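Local coordinates for protein putative hemolysin (Streptococcus mutans UA159, PDB 2RK5) that is of unproven function but probably sits in the cell membrane and may bind flavin adenine dinucleotide, represented here by its transporter-associated domain, at residues A[8-13]-A[23-28]; A[20-23]-A[28-31]; A[54-59]-A[65-70]. One frame throughout, in Å; residues are numbered along the deposited sequence.

In the fold
The three contacts lie within one small alpha-beta domain, the transporter-associated domain. Contact 1 sets the end of helix 18-25 against strand 9-13. Contact 2 ties the same helix to the loop that follows it, and its segments interleave with those of contact 1 along the chain. Contact 3 comes later and is the hairpin of strands 56-61 and 64-74. Strand 56-61 forms the opposite edge of the antiparallel sheet from strand 2-6. Centres of contacts 1 and 2 lie about 9 Å apart, of 1 and 3 about 12 Å, of 2 and 3 about 15 Å. L66 meets T27, F21 and L29, so the three contacts share one apolar core.

Contact 1 of 3, residues A[8-13]-A[23-28]; sequences NTYIVL and EYFETD
The hydroxyl of Y24 lies by the ring of Y10, its OH 3.7 Å from Y10 CE1, but no hydrogen bond crosses between 8-13 and 23-28. The contact is made by rings. Y10 is the centre of it. F25 points its ring edge at one face of Y10, with the planes at 89° and F25 CE1 3.6 Å from Y10 CD2. This is a T-shaped pair. Y24 also turns its edge to the Y10 ring in an offset T-shaped pair, with the planes again nearly perpendicular. Its CE2 comes 3.9 Å from Y10 CE1. The Y24 edge meets F25 too: Y24 CD2 stands over the centre of the F25 ring. The three rings thus form an aromatic cluster with no parallel stack.

Y24 has CG anti to its backbone N (chi1 -173°), whereas F25 has CG anti to its carbonyl carbon (chi1 -69°). These different torsions help two successive rings meet Y10. V12 adds a methyl, CG1, at the edge of the F25 ring, 3.9 Å from F25 CE2. F25 also meets the ring of F21 in the same helix. The helix ends here, and E26 follows with positive phi. Its carbonyl O takes hydrogen bonds from K64 NZ and N62 ND2. With no hydrogen bond across the contact, the near-perpendicular rings set the fit of helix 18-25 on strand 9-13.

Contact 2 of 3, residues A[20-23]-A[28-31]; sequences DFNE and DLES
N22 grips the backbone of L29 with both ends of its amide. N22 OD1 accepts the N-H of L29 at 2.9 Å, a bond bent to 153°. The donor stands above the carbonyl plane of the amide and not on a lone pair. T27 OG1 is also hydrogen-bonded to N22 OD1, a second grip on this oxygen. N22 ND2 gives another bond, to L29 O, at 3.0 Å. That one is straighter, at 166°, lies in the N22 amide plane and uses a lone pair of L29 O. Two bonds to one residue fix the rotation of the amide.

Beside this pair, L29 sends CD1 obliquely to the ring of F21, 3.5 Å from F21 CE2. F21 has CG anti to its backbone N (chi1 -177°), which swings the ring out from the helix to that methyl.

The next shell lies around these groups. The D28 side chain starts away from the helix, and its OD1 is hydrogen-bonded to S61 OG. F21 and L29 pack between I37 of helix 37-45 and L66 of strand 64-74, and L29 also reaches V59 of strand 56-61.

Contact 3 of 3, residues A[54-59]-A[65-70]; sequences KEHFEV and HLELIN
F57 and V59 pair with L68 and L66 on the closely packed face of this antiparallel hairpin. Both are hydrogen-bonded pairs. F57 O takes the N-H of L68 at 2.8 Å, and V59 O takes that of L66 at the same length, almost straight at 179°. The return bonds, from F57 N to L68 O and from V59 N to L66 O, complete two closed rings. The V59 and L66 side chains cross at an angle, V59 CG2 4.0 Å from L66 CB. This face turns to the core: F57 packs on F40 and V45, L68 on Y41, and V59 on L29.

H56, E58, E67 and I69 are on the other face, which is looser and more open to solvent. The methyl CG2 of I69 sits over the face of the H56 ring, 4.1 Å from its centroid, in a CH-pi contact. E58 and E67 meet through their chains, with E58 CG 3.9 Å from E67 CG.

Just before strand 56-61, the N70 side chain replaces a backbone partner. Its CG lies between its own N and carbonyl carbon (chi1 54°), and N70 OD1 accepts the N-H of E55 at 2.9 Å. N70 ND2 makes a weak bond to S50 O. The chemistry implies a hairpin held by backbone bonds, apolar toward helix 37-45, and mixed on the other face, where I69 lies among H56, E58 and E67.

Contact 1 of 3, residues A[8-13]-A[23-28]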
loop_
_atom_site.group_PDB
_atom_site.type_symbol
_atom_site.label_atom_id
_atom_site.label_comp_id
_atom_site.label_asym_id
_atom_site.label_seq_id
_atom_site.Cartn_x
_atom_site.Cartn_y
_atom_site.Cartn_z
ATOM N N ASN A 8 -0.451 1.601 27.406
ATOM C CA ASN A 8 -1.248 2.184 26.315
ATOM C C ASN A 8 -0.516 2.262 24.971
ATOM O O ASN A 8 -0.867 3.085 24.119
ATOM C CB ASN A 8 -1.739 3.569 26.744
ATOM C CG ASN A 8 -2.615 3.512 27.994
ATOM O OD1 ASN A 8 -2.380 4.236 28.965
ATOM N ND2 ASN A 8 -3.595 2.623 27.989
ATOM N N THR A 9 0.482 1.398 24.783
ATOM C CA THR A 9 1.269 1.369 23.555
ATOM C C THR A 9 1.358 -0.052 23.052
ATOM O O THR A 9 1.723 -0.946 23.798
ATOM C CB THR A 9 2.682 1.925 23.803
ATOM O OG1 THR A 9 2.576 3.157 24.541
ATOM C CG2 THR A 9 3.437 2.125 22.491
ATOM N N TYR A 10 1.035 -0.259 21.770
ATOM C CA TYR A 10 0.918 -1.594 21.191
ATOM C C TYR A 10 1.587 -1.695 19.827
ATOM O O TYR A 10 1.691 -0.698 19.113
ATOM C CB TYR A 10 -0.555 -1.975 21.028
ATOM C CG TYR A 10 -1.367 -1.825 22.283
ATOM C CD1 TYR A 10 -1.662 -2.916 23.083
ATOM C CD2 TYR A 10 -1.824 -0.577 22.687
ATOM C CE1 TYR A 10 -2.392 -2.761 24.271
ATOM C CE2 TYR A 10 -2.563 -0.425 23.858
ATOM C CZ TYR A 10 -2.836 -1.519 24.647
ATOM O OH TYR A 10 -3.563 -1.384 25.825
ATOM N N ILE A 11 2.064 -2.893 19.495
ATOM C CA ILE A 11 2.447 -3.213 18.120
ATOM C C ILE A 11 1.420 -4.183 17.581
ATOM O O ILE A 11 1.103 -5.185 18.231
ATOM C CB ILE A 11 3.875 -3.801 18.004
ATOM C CG1 ILE A 11 4.898 -2.800 18.547
ATOM C CG2 ILE A 11 4.219 -4.152 16.568
ATOM C CD1 ILE A 11 5.079 -1.563 17.715
ATOM N N VAL A 12 0.858 -3.851 16.417
ATOM C CA VAL A 12 -0.074 -4.741 15.715
ATOM C C VAL A 12 0.455 -5.110 14.341
ATOM O O VAL A 12 1.063 -4.286 13.675
ATOM C CB VAL A 12 -1.517 -4.161 15.563
ATOM C CG1 VAL A 12 -2.059 -3.793 16.939
ATOM C CG2 VAL A 12 -1.586 -3.018 14.601
ATOM N N LEU A 13 0.159 -6.347 13.933
ATOM C CA LEU A 13 0.406 -6.783 12.587
ATOM C C LEU A 13 -0.541 -6.067 11.632
ATOM O O LEU A 13 -1.739 -5.934 11.909
ATOM C CB LEU A 13 0.237 -8.289 12.446
ATOM C CG LEU A 13 1.137 -9.106 13.373
ATOM C CD1 LEU A 13 0.967 -10.565 12.998
ATOM C CD2 LEU A 13 2.613 -8.672 13.313
ATOM N N GLU A 23 -12.323 -5.487 18.125
ATOM C CA GLU A 23 -12.631 -6.310 19.291
ATOM C C GLU A 23 -11.570 -6.102 20.389
ATOM O O GLU A 23 -11.912 -5.923 21.573
ATOM C CB GLU A 23 -12.770 -7.793 18.904
ATOM C CG GLU A 23 -13.121 -8.711 20.051
ATOM C CD GLU A 23 -13.116 -10.186 19.640
ATOM O OE1 GLU A 23 -12.065 -10.661 19.137
ATOM O OE2 GLU A 23 -14.155 -10.871 19.818
ATOM N N TYR A 24 -10.298 -6.074 19.990
ATOM C CA TYR A 24 -9.195 -5.930 20.927
ATOM C C TYR A 24 -9.177 -4.560 21.598
ATOM O O TYR A 24 -8.983 -4.426 22.824
ATOM C CB TYR A 24 -7.872 -6.162 20.179
ATOM C CG TYR A 24 -6.654 -6.213 21.079
ATOM C CD1 TYR A 24 -6.185 -7.408 21.581
ATOM C CD2 TYR A 24 -5.990 -5.050 21.428
ATOM C CE1 TYR A 24 -5.072 -7.436 22.416
ATOM C CE2 TYR A 24 -4.891 -5.067 22.276
ATOM C CZ TYR A 24 -4.435 -6.255 22.755
ATOM O OH TYR A 24 -3.342 -6.246 23.605
ATOM N N PHE A 25 -9.362 -3.528 20.784
ATOM C CA PHE A 25 -9.252 -2.142 21.241
ATOM C C PHE A 25 -10.562 -1.493 21.624
ATOM O O PHE A 25 -10.562 -0.365 22.106
ATOM C CB PHE A 25 -8.504 -1.286 20.189
ATOM C CG PHE A 25 -7.053 -1.634 20.061
ATOM C CD1 PHE A 25 -6.150 -1.194 21.015
ATOM C CD2 PHE A 25 -6.589 -2.418 19.026
ATOM C CE1 PHE A 25 -4.816 -1.513 20.910
ATOM C CE2 PHE A 25 -5.265 -2.760 18.954
ATOM C CZ PHE A 25 -4.385 -2.304 19.888
ATOM N N GLU A 26 -11.665 -2.223 21.467
ATOM C CA GLU A 26 -13.008 -1.716 21.831
ATOM C C GLU A 26 -13.357 -0.482 21.014
ATOM O O GLU A 26 -13.892 0.521 21.518
ATOM C CB GLU A 26 -13.156 -1.483 23.352
ATOM C CG GLU A 26 -12.778 -2.740 24.134
ATOM C CD GLU A 26 -13.142 -2.722 25.629
ATOM O OE1 GLU A 26 -13.600 -1.696 26.161
ATOM O OE2 GLU A 26 -12.965 -3.784 26.272
ATOM N N THR A 27 -13.058 -0.566 19.717
ATOM C CA THR A 27 -13.311 0.529 18.805
ATOM C C THR A 27 -14.257 0.057 17.684
ATOM O O THR A 27 -14.732 -1.102 17.691
ATOM C CB THR A 27 -11.968 1.038 18.211
ATOM O OG1 THR A 27 -11.229 -0.072 17.696
ATOM C CG2 THR A 27 -11.133 1.699 19.297
ATOM N N ASP A 28 -14.550 0.981 16.769
ATOM C CA ASP A 28 -15.481 0.757 15.660
ATOM C C ASP A 28 -14.955 1.373 14.358
ATOM O O ASP A 28 -15.705 1.999 13.597
ATOM C CB ASP A 28 -16.892 1.316 16.012
ATOM C CG ASP A 28 -16.933 2.869 16.083
ATOM O OD1 ASP A 28 -15.872 3.545 15.994
ATOM O OD2 ASP A 28 -18.060 3.421 16.213
#

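Contact 2 of 3, residues A[20-23]-A[28-31]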
loop_
_atom_site.group_PDB
_atom_site.type_symbol
_atom_site.label_atom_id
_atom_site.label_comp_id
_atom_site.label_asym_id
_atom_site.label_seq_id
_atom_site.Cartn_x
_atom_site.Cartn_y
_atom_site.Cartn_z
ATOM N N ASP A 20 -11.001 -7.861 14.133
ATOM C CA ASP A 20 -10.191 -8.296 15.271
ATOM C C ASP A 20 -9.611 -7.076 16.017
ATOM O O ASP A 20 -9.576 -7.049 17.251
ATOM C CB ASP A 20 -9.088 -9.238 14.799
ATOM C CG ASP A 20 -9.595 -10.632 14.415
ATOM O OD1 ASP A 20 -10.832 -10.879 14.447
ATOM O OD2 ASP A 20 -8.734 -11.491 14.079
ATOM N N PHE A 21 -9.137 -6.071 15.277
ATOM C CA PHE A 21 -8.614 -4.855 15.868
ATOM C C PHE A 21 -9.676 -4.203 16.762
ATOM O O PHE A 21 -9.425 -3.839 17.913
ATOM C CB PHE A 21 -8.172 -3.888 14.760
ATOM C CG PHE A 21 -7.555 -2.639 15.258
ATOM C CD1 PHE A 21 -6.179 -2.517 15.364
ATOM C CD2 PHE A 21 -8.339 -1.583 15.653
ATOM C CE1 PHE A 21 -5.601 -1.345 15.840
ATOM C CE2 PHE A 21 -7.778 -0.389 16.159
ATOM C CZ PHE A 21 -6.403 -0.282 16.277
ATOM N N ASN A 22 -10.865 -4.061 16.208
ATOM C CA ASN A 22 -11.960 -3.399 16.915
ATOM C C ASN A 22 -12.356 -4.155 18.181
ATOM O O ASN A 22 -12.712 -3.538 19.192
ATOM C CB ASN A 22 -13.160 -3.221 15.983
ATOM C CG ASN A 22 -12.980 -2.086 15.013
ATOM O OD1 ASN A 22 -12.294 -1.100 15.308
ATOM N ND2 ASN A 22 -13.662 -2.177 13.863
ATOM N N GLU A 23 -12.323 -5.487 18.125
ATOM C CA GLU A 23 -12.631 -6.310 19.291
ATOM C C GLU A 23 -11.570 -6.102 20.389
ATOM O O GLU A 23 -11.912 -5.923 21.573
ATOM C CB GLU A 23 -12.770 -7.793 18.904
ATOM C CG GLU A 23 -13.121 -8.711 20.051
ATOM C CD GLU A 23 -13.116 -10.186 19.640
ATOM O OE1 GLU A 23 -12.065 -10.661 19.137
ATOM O OE2 GLU A 23 -14.155 -10.871 19.818
ATOM N N ASP A 28 -14.550 0.981 16.769
ATOM C CA ASP A 28 -15.481 0.757 15.660
ATOM C C ASP A 28 -14.955 1.373 14.358
ATOM O O ASP A 28 -15.705 1.999 13.597
ATOM C CB ASP A 28 -16.892 1.316 16.012
ATOM C CG ASP A 28 -16.933 2.869 16.083
ATOM O OD1 ASP A 28 -15.872 3.545 15.994
ATOM O OD2 ASP A 28 -18.060 3.421 16.213
ATOM N N LEU A 29 -13.678 1.149 14.082
ATOM C CA LEU A 29 -13.058 1.694 12.872
ATOM C C LEU A 29 -13.657 1.018 11.659
ATOM O O LEU A 29 -13.912 -0.178 11.692
ATOM C CB LEU A 29 -11.568 1.413 12.865
ATOM C CG LEU A 29 -10.792 2.011 14.037
ATOM C CD1 LEU A 29 -9.294 1.815 13.840
ATOM C CD2 LEU A 29 -11.199 3.491 14.234
ATOM N N GLU A 30 -13.892 1.790 10.608
ATOM C CA GLU A 30 -14.345 1.211 9.346
ATOM C C GLU A 30 -13.982 2.124 8.213
ATOM O O GLU A 30 -13.868 3.332 8.388
ATOM C CB GLU A 30 -15.848 0.978 9.368
ATOM C CG GLU A 30 -16.660 2.233 9.549
ATOM C CD GLU A 30 -18.160 1.950 9.663
ATOM O OE1 GLU A 30 -18.693 1.125 8.870
ATOM O OE2 GLU A 30 -18.811 2.552 10.554
ATOM N N SER A 31 -13.782 1.535 7.048
ATOM C CA SER A 31 -13.569 2.310 5.840
ATOM C C SER A 31 -13.966 1.465 4.642
ATOM O O SER A 31 -13.834 0.244 4.650
ATOM C CB SER A 31 -12.121 2.751 5.754
ATOM O OG SER A 31 -11.812 3.352 4.534
#

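Contact 3 of 3, residues A[54-59]-A[65-70]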
loop_
_atom_site.group_PDB
_atom_site.type_symbol
_atom_site.label_atom_id
_atom_site.label_comp_id
_atom_site.label_asym_id
_atom_site.label_seq_id
_atom_site.Cartn_x
_atom_site.Cartn_y
_atom_site.Cartn_z
ATOM N N LYS A 54 8.041 8.745 8.480
ATOM C CA LYS A 54 6.885 8.099 9.096
ATOM C C LYS A 54 5.650 8.906 8.880
ATOM O O LYS A 54 5.692 10.133 8.738
ATOM C CB LYS A 54 7.090 7.934 10.585
ATOM C CG LYS A 54 8.258 7.033 10.907
ATOM C CD LYS A 54 8.395 6.801 12.367
ATOM C CE LYS A 54 9.521 5.814 12.647
ATOM N NZ LYS A 54 9.887 5.733 14.071
ATOM N N GLU A 55 4.529 8.203 8.901
ATOM C CA GLU A 55 3.248 8.858 8.761
ATOM C C GLU A 55 2.388 8.495 9.963
ATOM O O GLU A 55 2.319 7.347 10.362
ATOM C CB GLU A 55 2.563 8.482 7.459
ATOM C CG GLU A 55 3.293 9.031 6.201
ATOM C CD GLU A 55 3.202 10.540 6.010
ATOM O OE1 GLU A 55 2.347 11.172 6.652
ATOM O OE2 GLU A 55 3.982 11.098 5.200
ATOM N N HIS A 56 1.765 9.512 10.540
ATOM C CA HIS A 56 0.916 9.377 11.722
ATOM C C HIS A 56 -0.528 9.591 11.325
ATOM O O HIS A 56 -0.817 10.499 10.553
ATOM C CB HIS A 56 1.270 10.463 12.703
ATOM C CG HIS A 56 2.647 10.358 13.255
ATOM N ND1 HIS A 56 3.786 10.340 12.475
ATOM C CD2 HIS A 56 3.073 10.370 14.535
ATOM C CE1 HIS A 56 4.850 10.289 13.254
ATOM N NE2 HIS A 56 4.448 10.319 14.506
ATOM N N PHE A 57 -1.417 8.746 11.834
ATOM C CA PHE A 57 -2.849 8.912 11.579
ATOM C C PHE A 57 -3.592 8.829 12.886
ATOM O O PHE A 57 -3.438 7.874 13.618
ATOM C CB PHE A 57 -3.366 7.821 10.631
ATOM C CG PHE A 57 -4.722 8.115 10.054
ATOM C CD1 PHE A 57 -4.948 9.276 9.370
ATOM C CD2 PHE A 57 -5.756 7.210 10.163
ATOM C CE1 PHE A 57 -6.173 9.550 8.809
ATOM C CE2 PHE A 57 -7.008 7.494 9.593
ATOM C CZ PHE A 57 -7.201 8.659 8.946
ATOM N N GLU A 58 -4.383 9.847 13.178
ATOM C CA GLU A 58 -5.075 9.920 14.450
ATOM C C GLU A 58 -6.571 9.809 14.210
ATOM O O GLU A 58 -7.141 10.478 13.337
ATOM C CB GLU A 58 -4.727 11.234 15.162
ATOM C CG GLU A 58 -3.300 11.227 15.670
ATOM C CD GLU A 58 -2.908 12.499 16.389
ATOM O OE1 GLU A 58 -3.386 12.713 17.512
ATOM O OE2 GLU A 58 -2.109 13.280 15.836
ATOM N N VAL A 59 -7.194 8.942 14.992
ATOM C CA VAL A 59 -8.639 8.794 14.921
ATOM C C VAL A 59 -9.244 8.677 16.301
ATOM O O VAL A 59 -8.566 8.332 17.249
ATOM C CB VAL A 59 -9.047 7.589 14.045
ATOM C CG1 VAL A 59 -8.614 7.797 12.598
ATOM C CG2 VAL A 59 -8.504 6.294 14.602
ATOM N N HIS A 65 -8.927 7.812 21.785
ATOM C CA HIS A 65 -8.121 8.439 20.745
ATOM C C HIS A 65 -7.008 7.462 20.424
ATOM O O HIS A 65 -6.362 6.963 21.319
ATOM C CB HIS A 65 -7.522 9.769 21.204
ATOM C CG HIS A 65 -6.507 10.332 20.255
ATOM N ND1 HIS A 65 -6.804 11.302 19.321
ATOM C CD2 HIS A 65 -5.189 10.063 20.106
ATOM C CE1 HIS A 65 -5.713 11.601 18.639
ATOM N NE2 HIS A 65 -4.720 10.853 19.088
ATOM N N LEU A 66 -6.832 7.162 19.141
ATOM C CA LEU A 66 -5.786 6.253 18.678
ATOM C C LEU A 66 -4.843 7.040 17.783
ATOM O O LEU A 66 -5.283 7.795 16.911
ATOM C CB LEU A 66 -6.384 5.134 17.848
ATOM C CG LEU A 66 -7.435 4.214 18.466
ATOM C CD1 LEU A 66 -7.874 3.128 17.467
ATOM C CD2 LEU A 66 -6.906 3.602 19.680
ATOM N N GLU A 67 -3.551 6.808 17.970
ATOM C CA GLU A 67 -2.531 7.316 17.046
ATOM C C GLU A 67 -1.871 6.096 16.406
ATOM O O GLU A 67 -1.363 5.226 17.110
ATOM C CB GLU A 67 -1.497 8.202 17.748
ATOM C CG GLU A 67 -0.454 8.748 16.793
ATOM C CD GLU A 67 0.588 9.635 17.449
ATOM O OE1 GLU A 67 0.666 9.652 18.678
ATOM O OE2 GLU A 67 1.358 10.280 16.711
ATOM N N LEU A 68 -1.914 6.024 15.078
ATOM C CA LEU A 68 -1.357 4.899 14.322
ATOM C C LEU A 68 -0.105 5.396 13.598
ATOM O O LEU A 68 -0.161 6.412 12.922
ATOM C CB LEU A 68 -2.351 4.391 13.298
ATOM C CG LEU A 68 -3.606 3.648 13.731
ATOM C CD1 LEU A 68 -4.412 4.477 14.655
ATOM C CD2 LEU A 68 -4.416 3.307 12.491
ATOM N N ILE A 69 0.992 4.658 13.738
ATOM C CA ILE A 69 2.273 5.020 13.139
ATOM C C ILE A 69 2.909 3.793 12.517
ATOM O O ILE A 69 2.921 2.731 13.117
ATOM C CB ILE A 69 3.265 5.592 14.175
ATOM C CG1 ILE A 69 2.609 6.601 15.116
ATOM C CG2 ILE A 69 4.434 6.265 13.449
ATOM C CD1 ILE A 69 3.565 7.092 16.231
ATOM N N ASN A 70 3.480 3.933 11.325
ATOM C CA ASN A 70 4.157 2.778 10.739
ATOM C C ASN A 70 5.324 2.364 11.613
ATOM O O ASN A 70 6.106 3.215 12.074
ATOM C CB ASN A 70 4.628 3.046 9.323
ATOM C CG ASN A 70 5.478 4.278 9.216
ATOM O OD1 ASN A 70 4.984 5.357 9.490
ATOM N ND2 ASN A 70 6.735 4.137 8.752
#